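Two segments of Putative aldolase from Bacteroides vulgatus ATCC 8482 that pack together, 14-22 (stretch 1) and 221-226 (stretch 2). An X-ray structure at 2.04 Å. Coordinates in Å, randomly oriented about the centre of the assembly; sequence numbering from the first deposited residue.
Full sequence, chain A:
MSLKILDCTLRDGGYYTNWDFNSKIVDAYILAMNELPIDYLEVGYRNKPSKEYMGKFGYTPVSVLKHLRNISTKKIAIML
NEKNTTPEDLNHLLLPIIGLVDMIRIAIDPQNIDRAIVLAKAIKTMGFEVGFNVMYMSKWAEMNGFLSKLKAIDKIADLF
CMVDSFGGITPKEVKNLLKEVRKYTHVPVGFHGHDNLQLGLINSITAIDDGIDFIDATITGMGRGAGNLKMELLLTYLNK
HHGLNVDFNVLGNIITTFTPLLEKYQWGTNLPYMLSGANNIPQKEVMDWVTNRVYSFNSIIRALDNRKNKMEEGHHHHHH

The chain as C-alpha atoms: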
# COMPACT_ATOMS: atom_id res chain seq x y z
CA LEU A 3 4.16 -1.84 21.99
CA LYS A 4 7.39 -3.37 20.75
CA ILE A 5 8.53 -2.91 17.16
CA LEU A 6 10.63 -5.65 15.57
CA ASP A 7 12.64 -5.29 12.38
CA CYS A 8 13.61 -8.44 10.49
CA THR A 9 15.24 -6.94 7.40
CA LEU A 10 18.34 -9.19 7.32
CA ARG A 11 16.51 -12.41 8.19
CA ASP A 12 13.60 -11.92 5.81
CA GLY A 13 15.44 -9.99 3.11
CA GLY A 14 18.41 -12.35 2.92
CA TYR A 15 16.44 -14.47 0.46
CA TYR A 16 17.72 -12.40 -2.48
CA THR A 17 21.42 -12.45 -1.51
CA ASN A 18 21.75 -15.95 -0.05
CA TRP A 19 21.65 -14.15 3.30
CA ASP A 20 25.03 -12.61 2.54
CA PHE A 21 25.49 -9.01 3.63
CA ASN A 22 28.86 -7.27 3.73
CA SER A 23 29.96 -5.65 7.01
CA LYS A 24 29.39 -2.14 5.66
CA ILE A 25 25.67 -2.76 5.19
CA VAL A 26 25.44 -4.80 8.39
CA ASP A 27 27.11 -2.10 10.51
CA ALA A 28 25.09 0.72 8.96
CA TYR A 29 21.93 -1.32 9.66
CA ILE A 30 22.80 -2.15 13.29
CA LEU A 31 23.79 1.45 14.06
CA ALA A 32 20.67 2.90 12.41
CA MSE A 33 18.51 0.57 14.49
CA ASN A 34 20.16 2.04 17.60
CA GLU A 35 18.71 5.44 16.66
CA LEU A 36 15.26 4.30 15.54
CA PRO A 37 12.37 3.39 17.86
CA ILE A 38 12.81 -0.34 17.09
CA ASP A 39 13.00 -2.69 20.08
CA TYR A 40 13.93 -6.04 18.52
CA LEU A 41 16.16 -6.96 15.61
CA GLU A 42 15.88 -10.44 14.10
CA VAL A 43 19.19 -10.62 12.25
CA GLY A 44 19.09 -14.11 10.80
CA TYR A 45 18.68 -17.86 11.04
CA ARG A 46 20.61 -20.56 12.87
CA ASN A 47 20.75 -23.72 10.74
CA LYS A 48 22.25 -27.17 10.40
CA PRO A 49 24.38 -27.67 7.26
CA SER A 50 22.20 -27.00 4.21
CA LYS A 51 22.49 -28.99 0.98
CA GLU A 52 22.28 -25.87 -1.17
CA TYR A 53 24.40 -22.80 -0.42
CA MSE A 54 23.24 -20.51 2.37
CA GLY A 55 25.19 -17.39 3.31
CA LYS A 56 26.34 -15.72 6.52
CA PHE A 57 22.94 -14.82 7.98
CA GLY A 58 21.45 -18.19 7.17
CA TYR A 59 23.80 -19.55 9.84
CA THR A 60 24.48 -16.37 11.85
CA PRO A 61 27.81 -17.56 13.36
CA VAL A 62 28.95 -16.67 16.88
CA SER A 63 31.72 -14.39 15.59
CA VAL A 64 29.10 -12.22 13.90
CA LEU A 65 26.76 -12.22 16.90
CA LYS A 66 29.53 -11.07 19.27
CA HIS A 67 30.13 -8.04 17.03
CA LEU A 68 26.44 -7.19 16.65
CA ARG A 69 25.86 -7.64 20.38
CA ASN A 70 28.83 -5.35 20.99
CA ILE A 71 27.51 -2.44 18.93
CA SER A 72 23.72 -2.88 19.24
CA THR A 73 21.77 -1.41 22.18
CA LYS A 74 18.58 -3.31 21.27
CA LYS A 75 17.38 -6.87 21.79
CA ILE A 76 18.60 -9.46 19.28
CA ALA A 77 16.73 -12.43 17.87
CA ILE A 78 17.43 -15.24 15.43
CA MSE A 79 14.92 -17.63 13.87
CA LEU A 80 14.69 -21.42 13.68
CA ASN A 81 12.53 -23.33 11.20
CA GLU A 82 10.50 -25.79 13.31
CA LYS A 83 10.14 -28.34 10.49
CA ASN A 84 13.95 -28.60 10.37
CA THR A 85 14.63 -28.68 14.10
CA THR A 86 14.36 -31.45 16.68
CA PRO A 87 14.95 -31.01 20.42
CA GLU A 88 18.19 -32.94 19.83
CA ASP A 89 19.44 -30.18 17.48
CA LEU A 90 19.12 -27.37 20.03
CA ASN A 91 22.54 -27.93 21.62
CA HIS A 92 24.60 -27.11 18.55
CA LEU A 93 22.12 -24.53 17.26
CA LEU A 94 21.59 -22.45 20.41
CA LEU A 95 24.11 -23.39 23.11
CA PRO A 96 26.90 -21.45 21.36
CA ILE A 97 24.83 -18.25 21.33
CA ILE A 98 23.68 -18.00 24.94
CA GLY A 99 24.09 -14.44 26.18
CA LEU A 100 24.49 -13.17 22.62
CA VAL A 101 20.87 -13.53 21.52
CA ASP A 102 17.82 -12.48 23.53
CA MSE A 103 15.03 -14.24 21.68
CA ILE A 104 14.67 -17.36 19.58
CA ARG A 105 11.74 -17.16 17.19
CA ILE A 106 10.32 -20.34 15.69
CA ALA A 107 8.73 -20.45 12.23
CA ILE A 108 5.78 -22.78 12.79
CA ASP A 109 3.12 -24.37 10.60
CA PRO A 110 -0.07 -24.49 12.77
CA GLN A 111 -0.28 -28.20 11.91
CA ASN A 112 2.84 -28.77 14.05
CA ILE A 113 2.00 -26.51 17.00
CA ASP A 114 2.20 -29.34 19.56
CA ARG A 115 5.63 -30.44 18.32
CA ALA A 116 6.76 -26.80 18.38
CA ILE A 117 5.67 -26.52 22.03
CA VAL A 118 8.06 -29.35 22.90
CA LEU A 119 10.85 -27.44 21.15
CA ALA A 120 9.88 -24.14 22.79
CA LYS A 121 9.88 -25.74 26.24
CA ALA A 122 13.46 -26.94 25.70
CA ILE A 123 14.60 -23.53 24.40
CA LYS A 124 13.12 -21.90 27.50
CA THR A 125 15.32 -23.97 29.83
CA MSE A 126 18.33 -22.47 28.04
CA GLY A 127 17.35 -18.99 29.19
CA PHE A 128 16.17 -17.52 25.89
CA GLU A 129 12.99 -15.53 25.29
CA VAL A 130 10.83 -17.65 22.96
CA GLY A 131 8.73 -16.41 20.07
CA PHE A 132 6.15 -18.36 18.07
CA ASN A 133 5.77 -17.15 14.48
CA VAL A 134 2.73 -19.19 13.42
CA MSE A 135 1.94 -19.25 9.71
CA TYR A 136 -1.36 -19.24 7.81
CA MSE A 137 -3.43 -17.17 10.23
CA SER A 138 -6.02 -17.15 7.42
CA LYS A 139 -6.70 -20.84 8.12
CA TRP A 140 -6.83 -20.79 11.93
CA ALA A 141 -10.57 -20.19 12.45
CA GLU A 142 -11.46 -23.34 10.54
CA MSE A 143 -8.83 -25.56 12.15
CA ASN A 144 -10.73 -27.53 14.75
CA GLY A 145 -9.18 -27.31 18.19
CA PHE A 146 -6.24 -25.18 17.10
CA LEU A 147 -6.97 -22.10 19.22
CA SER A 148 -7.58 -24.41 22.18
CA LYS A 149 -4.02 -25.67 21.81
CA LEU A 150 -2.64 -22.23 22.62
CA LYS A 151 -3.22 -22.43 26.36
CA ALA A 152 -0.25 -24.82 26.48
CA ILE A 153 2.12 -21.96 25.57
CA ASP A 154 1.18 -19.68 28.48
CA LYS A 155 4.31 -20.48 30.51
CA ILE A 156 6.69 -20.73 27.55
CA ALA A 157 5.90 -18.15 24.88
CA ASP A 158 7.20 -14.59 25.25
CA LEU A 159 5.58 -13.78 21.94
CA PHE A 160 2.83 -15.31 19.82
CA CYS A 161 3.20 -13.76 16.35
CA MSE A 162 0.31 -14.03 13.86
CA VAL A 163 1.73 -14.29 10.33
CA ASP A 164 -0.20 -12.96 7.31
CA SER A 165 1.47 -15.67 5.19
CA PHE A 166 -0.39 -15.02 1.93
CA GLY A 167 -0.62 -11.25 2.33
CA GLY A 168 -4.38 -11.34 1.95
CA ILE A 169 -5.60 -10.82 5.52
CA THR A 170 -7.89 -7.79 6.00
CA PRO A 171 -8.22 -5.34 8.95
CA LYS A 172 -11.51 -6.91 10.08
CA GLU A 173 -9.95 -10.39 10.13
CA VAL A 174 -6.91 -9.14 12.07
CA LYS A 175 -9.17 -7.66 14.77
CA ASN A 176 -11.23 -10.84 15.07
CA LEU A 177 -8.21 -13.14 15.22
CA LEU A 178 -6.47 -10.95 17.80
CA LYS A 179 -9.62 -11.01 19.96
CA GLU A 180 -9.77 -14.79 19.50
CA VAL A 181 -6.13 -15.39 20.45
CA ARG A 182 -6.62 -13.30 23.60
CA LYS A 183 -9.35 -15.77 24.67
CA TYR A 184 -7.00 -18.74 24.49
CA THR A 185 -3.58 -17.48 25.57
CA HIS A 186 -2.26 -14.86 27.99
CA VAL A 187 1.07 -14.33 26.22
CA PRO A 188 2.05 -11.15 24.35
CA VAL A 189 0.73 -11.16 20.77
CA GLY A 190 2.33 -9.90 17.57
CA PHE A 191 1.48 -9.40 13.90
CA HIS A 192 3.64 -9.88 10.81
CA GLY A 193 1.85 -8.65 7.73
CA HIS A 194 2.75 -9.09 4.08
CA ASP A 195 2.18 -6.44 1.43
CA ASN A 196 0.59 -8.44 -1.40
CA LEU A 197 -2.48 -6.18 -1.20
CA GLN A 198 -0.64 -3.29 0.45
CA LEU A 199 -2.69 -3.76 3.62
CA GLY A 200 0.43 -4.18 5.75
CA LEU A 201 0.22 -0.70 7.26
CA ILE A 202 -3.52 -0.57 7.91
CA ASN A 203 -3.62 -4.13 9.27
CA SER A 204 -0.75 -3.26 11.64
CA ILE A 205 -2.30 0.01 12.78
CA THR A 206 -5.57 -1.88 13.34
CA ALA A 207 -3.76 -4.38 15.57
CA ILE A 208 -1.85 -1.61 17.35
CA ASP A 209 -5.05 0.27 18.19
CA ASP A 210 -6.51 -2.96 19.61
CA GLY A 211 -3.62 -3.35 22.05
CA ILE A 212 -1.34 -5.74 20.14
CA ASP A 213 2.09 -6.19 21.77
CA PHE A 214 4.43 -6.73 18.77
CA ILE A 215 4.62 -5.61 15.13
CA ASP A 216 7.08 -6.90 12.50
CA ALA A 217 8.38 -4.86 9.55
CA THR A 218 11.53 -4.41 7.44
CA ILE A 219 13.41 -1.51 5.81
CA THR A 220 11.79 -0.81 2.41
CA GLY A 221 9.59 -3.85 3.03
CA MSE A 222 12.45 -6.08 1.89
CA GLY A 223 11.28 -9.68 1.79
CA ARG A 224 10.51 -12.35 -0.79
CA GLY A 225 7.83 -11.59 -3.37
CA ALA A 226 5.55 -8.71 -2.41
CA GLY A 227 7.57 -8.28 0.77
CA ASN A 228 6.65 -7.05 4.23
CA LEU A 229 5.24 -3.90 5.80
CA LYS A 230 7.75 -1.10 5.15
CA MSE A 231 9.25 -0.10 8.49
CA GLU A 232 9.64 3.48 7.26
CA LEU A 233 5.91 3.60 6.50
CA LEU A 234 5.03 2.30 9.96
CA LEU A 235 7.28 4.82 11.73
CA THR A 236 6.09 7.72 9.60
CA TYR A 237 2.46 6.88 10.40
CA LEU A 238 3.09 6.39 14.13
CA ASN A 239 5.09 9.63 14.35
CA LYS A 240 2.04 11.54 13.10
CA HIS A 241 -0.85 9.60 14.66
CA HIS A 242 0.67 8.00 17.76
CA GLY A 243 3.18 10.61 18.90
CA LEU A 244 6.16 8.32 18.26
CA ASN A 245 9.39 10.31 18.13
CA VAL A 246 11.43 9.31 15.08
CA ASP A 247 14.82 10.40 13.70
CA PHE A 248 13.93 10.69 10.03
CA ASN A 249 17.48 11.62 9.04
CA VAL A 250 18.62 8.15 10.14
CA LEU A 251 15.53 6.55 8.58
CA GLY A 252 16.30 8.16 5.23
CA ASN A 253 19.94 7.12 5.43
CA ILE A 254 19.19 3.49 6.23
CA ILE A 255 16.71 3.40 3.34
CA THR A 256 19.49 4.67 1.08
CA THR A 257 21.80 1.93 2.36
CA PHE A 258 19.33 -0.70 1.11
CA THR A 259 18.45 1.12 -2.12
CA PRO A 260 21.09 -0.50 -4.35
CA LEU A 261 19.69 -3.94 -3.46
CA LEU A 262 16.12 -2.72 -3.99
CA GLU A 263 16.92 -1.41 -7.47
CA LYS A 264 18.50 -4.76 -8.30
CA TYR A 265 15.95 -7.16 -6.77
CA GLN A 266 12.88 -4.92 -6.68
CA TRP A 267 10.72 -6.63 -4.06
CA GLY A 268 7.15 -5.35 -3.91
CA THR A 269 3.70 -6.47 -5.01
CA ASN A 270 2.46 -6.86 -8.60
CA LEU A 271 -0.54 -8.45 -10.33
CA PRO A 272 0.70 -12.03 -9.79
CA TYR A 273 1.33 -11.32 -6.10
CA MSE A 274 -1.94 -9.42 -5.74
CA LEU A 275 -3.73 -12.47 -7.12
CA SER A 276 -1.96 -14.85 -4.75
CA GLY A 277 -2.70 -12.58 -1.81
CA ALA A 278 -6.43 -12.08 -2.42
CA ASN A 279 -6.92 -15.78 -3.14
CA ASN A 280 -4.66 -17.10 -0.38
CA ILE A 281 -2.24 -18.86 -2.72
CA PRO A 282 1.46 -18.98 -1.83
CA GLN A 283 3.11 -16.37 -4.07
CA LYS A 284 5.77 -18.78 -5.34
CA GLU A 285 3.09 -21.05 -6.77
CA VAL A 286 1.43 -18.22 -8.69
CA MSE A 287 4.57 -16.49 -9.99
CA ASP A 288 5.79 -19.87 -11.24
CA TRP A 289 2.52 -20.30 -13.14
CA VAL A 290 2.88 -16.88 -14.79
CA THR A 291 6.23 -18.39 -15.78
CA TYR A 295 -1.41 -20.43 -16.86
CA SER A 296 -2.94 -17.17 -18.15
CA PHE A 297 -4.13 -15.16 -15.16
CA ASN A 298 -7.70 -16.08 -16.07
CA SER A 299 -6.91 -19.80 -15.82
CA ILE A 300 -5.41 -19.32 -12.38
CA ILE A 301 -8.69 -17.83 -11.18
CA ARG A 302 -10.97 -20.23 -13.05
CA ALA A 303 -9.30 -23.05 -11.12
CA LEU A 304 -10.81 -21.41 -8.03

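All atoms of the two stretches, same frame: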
# COMPACT_ATOMS: atom_id res chain seq x y z
N GLY A 14 17.26 -11.58 3.36
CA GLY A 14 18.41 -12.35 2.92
C GLY A 14 18.13 -13.27 1.74
O GLY A 14 19.04 -13.67 1.02
N TYR A 15 16.86 -13.60 1.55
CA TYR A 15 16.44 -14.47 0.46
C TYR A 15 17.15 -14.14 -0.86
O TYR A 15 17.70 -15.02 -1.52
CB TYR A 15 14.93 -14.31 0.27
CG TYR A 15 14.32 -15.13 -0.84
CD1 TYR A 15 13.88 -16.44 -0.61
CD2 TYR A 15 14.15 -14.59 -2.12
CE1 TYR A 15 13.29 -17.18 -1.63
CE2 TYR A 15 13.56 -15.33 -3.14
CZ TYR A 15 13.13 -16.62 -2.89
OH TYR A 15 12.54 -17.35 -3.89
N TYR A 16 17.13 -12.87 -1.23
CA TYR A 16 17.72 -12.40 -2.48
C TYR A 16 19.24 -12.49 -2.61
O TYR A 16 19.76 -12.60 -3.72
CB TYR A 16 17.29 -10.96 -2.73
CG TYR A 16 15.79 -10.77 -2.82
CD1 TYR A 16 15.08 -11.20 -3.94
CD2 TYR A 16 15.09 -10.15 -1.79
CE1 TYR A 16 13.71 -11.01 -4.04
CE2 TYR A 16 13.71 -9.95 -1.88
CZ TYR A 16 13.03 -10.38 -3.01
OH TYR A 16 11.67 -10.18 -3.10
N THR A 17 19.95 -12.43 -1.49
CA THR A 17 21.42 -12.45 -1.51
C THR A 17 22.05 -13.67 -0.86
O THR A 17 23.24 -13.65 -0.53
CB THR A 17 21.96 -11.21 -0.79
OG1 THR A 17 21.60 -11.29 0.59
CG2 THR A 17 21.36 -9.94 -1.39
N ASN A 18 21.27 -14.74 -0.70
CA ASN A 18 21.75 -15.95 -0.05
C ASN A 18 22.08 -15.61 1.40
O ASN A 18 22.93 -16.27 2.01
CB ASN A 18 23.01 -16.49 -0.72
CG ASN A 18 22.79 -16.86 -2.16
OD1 ASN A 18 21.78 -17.48 -2.51
ND2 ASN A 18 23.74 -16.51 -3.02
N TRP A 19 21.42 -14.59 1.93
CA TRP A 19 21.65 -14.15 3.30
C TRP A 19 23.07 -13.63 3.51
O TRP A 19 23.60 -13.65 4.63
CB TRP A 19 21.33 -15.29 4.28
CG TRP A 19 19.86 -15.46 4.46
CD1 TRP A 19 19.05 -14.78 5.33
CD2 TRP A 19 18.99 -16.29 3.67
NE1 TRP A 19 17.74 -15.12 5.12
CE2 TRP A 19 17.67 -16.04 4.11
CE3 TRP A 19 19.20 -17.21 2.63
CZ2 TRP A 19 16.56 -16.69 3.55
CZ3 TRP A 19 18.09 -17.85 2.08
CH2 TRP A 19 16.79 -17.58 2.54
N ASP A 20 23.70 -13.17 2.44
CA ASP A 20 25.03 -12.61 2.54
C ASP A 20 24.87 -11.10 2.54
O ASP A 20 24.16 -10.54 1.71
CB ASP A 20 25.93 -13.03 1.38
CG ASP A 20 26.51 -14.42 1.57
OD1 ASP A 20 27.08 -14.68 2.66
OD2 ASP A 20 26.41 -15.25 0.63
N PHE A 21 25.52 -10.46 3.50
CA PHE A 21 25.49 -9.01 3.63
C PHE A 21 26.88 -8.63 4.11
O PHE A 21 27.36 -9.16 5.11
CB PHE A 21 24.45 -8.58 4.67
CG PHE A 21 23.02 -8.76 4.21
CD1 PHE A 21 22.49 -7.96 3.21
CD2 PHE A 21 22.21 -9.72 4.80
CE1 PHE A 21 21.17 -8.12 2.79
CE2 PHE A 21 20.89 -9.89 4.40
CZ PHE A 21 20.37 -9.09 3.39
N ASN A 22 27.52 -7.73 3.38
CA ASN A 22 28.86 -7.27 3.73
C ASN A 22 28.79 -6.41 4.99
O ASN A 22 27.76 -5.79 5.27
CB ASN A 22 29.43 -6.49 2.54
CG ASN A 22 29.60 -7.38 1.31
OD1 ASN A 22 29.44 -6.92 0.17
ND2 ASN A 22 29.94 -8.64 1.53
N GLY A 221 10.45 -2.69 3.18
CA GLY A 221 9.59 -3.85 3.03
C GLY A 221 10.30 -5.06 2.46
O GLY A 221 9.67 -6.05 2.07
N MSE A 222 11.63 -5.00 2.42
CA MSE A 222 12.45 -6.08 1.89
C MSE A 222 11.99 -7.44 2.41
O MSE A 222 11.86 -7.66 3.62
CB MSE A 222 13.92 -5.86 2.25
CG MSE A 222 14.88 -6.87 1.62
SE MSE A 222 16.74 -6.47 2.06
CE MSE A 222 17.64 -7.43 0.63
N GLY A 223 11.74 -8.35 1.47
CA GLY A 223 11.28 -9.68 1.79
C GLY A 223 10.96 -10.35 0.47
O GLY A 223 10.86 -9.67 -0.55
N ARG A 224 10.80 -11.67 0.46
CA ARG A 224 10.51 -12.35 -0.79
C ARG A 224 9.16 -11.95 -1.37
O ARG A 224 8.22 -11.61 -0.63
CB ARG A 224 10.59 -13.88 -0.60
CG ARG A 224 9.73 -14.42 0.53
CD ARG A 224 9.87 -15.95 0.62
NE ARG A 224 11.20 -16.39 1.03
CZ ARG A 224 11.59 -16.52 2.30
NH1 ARG A 224 10.75 -16.24 3.29
NH2 ARG A 224 12.82 -16.94 2.58
N GLY A 225 9.07 -11.96 -2.70
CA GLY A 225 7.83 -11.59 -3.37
C GLY A 225 7.38 -10.16 -3.13
O GLY A 225 8.14 -9.21 -3.36
N ALA A 226 6.14 -10.02 -2.67
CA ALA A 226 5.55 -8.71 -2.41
C ALA A 226 6.18 -8.05 -1.19
O ALA A 226 6.00 -6.86 -0.96
CB ALA A 226 4.04 -8.85 -2.21
O HOH W 1 10.07 -10.03 -5.32

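A single phenolic oxygen makes a direct hydrogen bond to one backbone carbonyl and is joined by a water to a second in this contact, in which two segments more than 200 residues apart meet. Tyr16 reaches across with its CB directed toward the other segment and donates a hydrogen bond from OH to the carbonyl O of Gly223 (2.7 Å), which lies at the ring edge, near the ring plane. The same oxygen accepts from a water that also donates to Gly225 O, with the water oxygen 2.7 Å from Tyr16 OH and 2.9 Å from Gly225 O. The general principle is that a tyrosine hydroxyl, able both to donate and to accept, can bind one carbonyl directly and be linked to another through a water.

Around this polar point the packing is by side chains. Arg224 lays its aliphatic base over one face of the Tyr15 ring, CB standing 3.9 Å from the ring centroid and only 11° off the normal, a CH-pi contact. Tyr15 CD1 lies at the edge of the Arg224 guanidinium, near its plane, 3.1 Å from Arg224 NE. Selenomethionine Met222, extended through three t rotamers, brings its CE methyl 4.2 Å from Phe21 CE1, at that ring's edge.

Stretch 1 is braced from within: the type I' turn from Thr17 to Asp20 is closed by Asp20 N to Thr17 O (3.0 Å), and Thr17 OG1 donates to Asp20 O (2.9 Å).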